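Aac(6')-Ih protein (Acinetobacter baumannii, PDB 4E8O) probably transfers an acetyl group from acetyl coenzyme A to the 6'-amino group of aminoglycoside antibiotics, giving resistance to these drugs. Local coordinates at residues A68-D71 / T72-I76. Residues are numbered along the deposited sequence; the frame is centred on the assembly and turned at random.
Sequences AYTD and TQQAI
A68 and I76 meet at the turn end of a beta hairpin whose type I turn, T70 to Q73, joins strands 63-69 and 75-84 in the central sheet of the GNAT fold. The carbonyl of A68 takes a nearly straight bond from I76 N (3.0 Å to O, 169° at the hydrogen), while A68 CB meets I76 CD1 at 4.0 Å. Y69 and A75 form the antiparallel non-hydrogen-bonded pair, both on the side of the sheet covered by helix 32-42. With CG anti to the carbonyl carbon (chi1 -75°), the Y69 ring lies over A75 CB, 4.3 Å from its centroid in a CH-pi contact; Q73 O lies at its edge. The Y69 hydroxyl is hydrogen-bonded to D34 of that helix. T70 closes the loop: Q73, left-handed in backbone, forms a G1-type beta bulge, so T70 N donates to Q74 O (3.0 Å) while T70 O receives a weak bond from Q73 N. CG2 of T70 leans against I76 CG2 at 3.9 Å. With chi1 at 66°, T70 OG1 points into the turn and accepts two backbone N-H groups, Q74 N at 3.2 Å and, weakly, T72 N, while T72 CG2 packs 3.4 Å from the same oxygen.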
ATOM      1  N   ALA B  68      -8.951   5.945  24.292  1.00 30.44           N
ATOM      2  CA  ALA B  68     -10.117   5.665  25.119  1.00 32.65           C
ATOM      3  C   ALA B  68      -9.695   5.709  26.582  1.00 34.61           C
ATOM      4  O   ALA B  68      -8.709   5.076  26.964  1.00 33.55           O
ATOM      5  CB  ALA B  68     -10.714   4.311  24.773  1.00 31.76           C
ATOM      6  N   TYR B  69     -10.429   6.467  27.392  1.00 37.88           N
ATOM      7  CA  TYR B  69     -10.099   6.620  28.804  1.00 42.41           C
ATOM      8  C   TYR B  69     -11.175   6.015  29.701  1.00 46.88           C
ATOM      9  O   TYR B  69     -12.322   5.837  29.284  1.00 46.83           O
ATOM     10  CB  TYR B  69      -9.928   8.101  29.159  1.00 42.79           C
ATOM     11  CG  TYR B  69      -8.640   8.738  28.678  1.00 40.90           C
ATOM     12  CD1 TYR B  69      -7.537   8.837  29.517  1.00 41.31           C
ATOM     13  CD2 TYR B  69      -8.536   9.262  27.399  1.00 38.47           C
ATOM     14  CE1 TYR B  69      -6.367   9.431  29.091  1.00 40.00           C
ATOM     15  CE2 TYR B  69      -7.369   9.857  26.963  1.00 37.21           C
ATOM     16  CZ  TYR B  69      -6.289   9.936  27.814  1.00 38.58           C
ATOM     17  OH  TYR B  69      -5.124  10.525  27.386  1.00 38.12           O
ATOM     18  N   THR B  70     -10.795   5.699  30.936  1.00 51.80           N
ATOM     19  CA  THR B  70     -11.755   5.275  31.947  1.00 57.29           C
ATOM     20  C   THR B  70     -12.215   6.488  32.746  1.00 61.26           C
ATOM     21  O   THR B  70     -11.934   7.630  32.374  1.00 60.19           O
ATOM     22  CB  THR B  70     -11.146   4.235  32.909  1.00 59.32           C
ATOM     23  OG1 THR B  70     -10.105   4.845  33.681  1.00 61.04           O
ATOM     24  CG2 THR B  70     -10.565   3.067  32.133  1.00 57.59           C
ATOM     25  N   ASP B  71     -12.930   6.228  33.837  1.00 66.64           N
ATOM     26  CA  ASP B  71     -13.338   7.258  34.783  1.00 71.21           C
ATOM     27  C   ASP B  71     -12.118   7.843  35.459  1.00 72.93           C
ATOM     28  O   ASP B  71     -12.020   9.052  35.681  1.00 74.44           O
ATOM     29  CB  ASP B  71     -14.219   6.635  35.860  1.00 75.37           C
ATOM     30  CG  ASP B  71     -15.403   5.911  35.285  1.00 76.36           C
ATOM     31  OD1 ASP B  71     -16.050   6.493  34.394  1.00 75.75           O
ATOM     32  OD2 ASP B  71     -15.681   4.768  35.711  1.00 77.96           O
ATOM     33  N   THR B  72     -11.185   6.956  35.785  1.00 72.92           N
ATOM     34  CA  THR B  72      -9.999   7.303  36.556  1.00 74.17           C
ATOM     35  C   THR B  72      -8.900   7.881  35.667  1.00 70.81           C
ATOM     36  O   THR B  72      -7.736   7.953  36.071  1.00 71.26           O
ATOM     37  CB  THR B  72      -9.466   6.069  37.316  1.00 76.19           C
ATOM     38  OG1 THR B  72      -8.148   5.753  36.859  1.00 74.59           O
ATOM     39  CG2 THR B  72     -10.377   4.863  37.087  1.00 76.24           C
ATOM     40  N   GLN B  73      -9.289   8.301  34.466  1.00 67.80           N
ATOM     41  CA  GLN B  73      -8.373   8.858  33.472  1.00 64.58           C
ATOM     42  C   GLN B  73      -7.248   7.904  33.091  1.00 60.42           C
ATOM     43  O   GLN B  73      -6.128   8.342  32.828  1.00 59.66           O
ATOM     44  CB  GLN B  73      -7.775  10.192  33.940  1.00 67.64           C
ATOM     45  CG  GLN B  73      -8.663  11.409  33.739  1.00 70.23           C
ATOM     46  CD  GLN B  73      -7.886  12.709  33.879  1.00 72.02           C
ATOM     47  OE1 GLN B  73      -6.710  12.704  34.253  1.00 72.22           O
ATOM     48  NE2 GLN B  73      -8.534  13.826  33.572  1.00 73.05           N
ATOM     49  N   GLN B  74      -7.535   6.607  33.067  1.00 58.26           N
ATOM     50  CA  GLN B  74      -6.562   5.643  32.564  1.00 55.12           C
ATOM     51  C   GLN B  74      -6.762   5.428  31.069  1.00 49.62           C
ATOM     52  O   GLN B  74      -7.861   5.087  30.626  1.00 49.58           O
ATOM     53  CB  GLN B  74      -6.666   4.302  33.298  1.00 57.78           C
ATOM     54  CG  GLN B  74      -6.382   4.370  34.790  1.00 62.87           C
ATOM     55  CD  GLN B  74      -5.043   5.003  35.113  1.00 64.37           C
ATOM     56  OE1 GLN B  74      -4.976   6.024  35.798  1.00 66.28           O
ATOM     57  NE2 GLN B  74      -3.968   4.394  34.629  1.00 63.66           N
ATOM     58  N   ALA B  75      -5.705   5.635  30.288  1.00 45.62           N
ATOM     59  CA  ALA B  75      -5.764   5.356  28.860  1.00 41.29           C
ATOM     60  C   ALA B  75      -5.641   3.852  28.654  1.00 39.37           C
ATOM     61  O   ALA B  75      -4.611   3.259  28.989  1.00 39.26           O
ATOM     62  CB  ALA B  75      -4.658   6.087  28.124  1.00 39.81           C
ATOM     63  N   ILE B  76      -6.690   3.238  28.110  1.00 36.98           N
ATOM     64  CA  ILE B  76      -6.738   1.782  27.992  1.00 36.24           C
ATOM     65  C   ILE B  76      -6.768   1.274  26.552  1.00 33.49           C
ATOM     66  O   ILE B  76      -6.685   0.067  26.319  1.00 34.31           O
ATOM     67  CB  ILE B  76      -7.908   1.165  28.820  1.00 36.25           C
ATOM     68  CG1 ILE B  76      -9.253   1.823  28.482  1.00 35.73           C
ATOM     69  CG2 ILE B  76      -7.626   1.281  30.310  1.00 39.67           C
ATOM     70  CD1 ILE B  76      -9.971   1.222  27.277  1.00 34.02           C
TER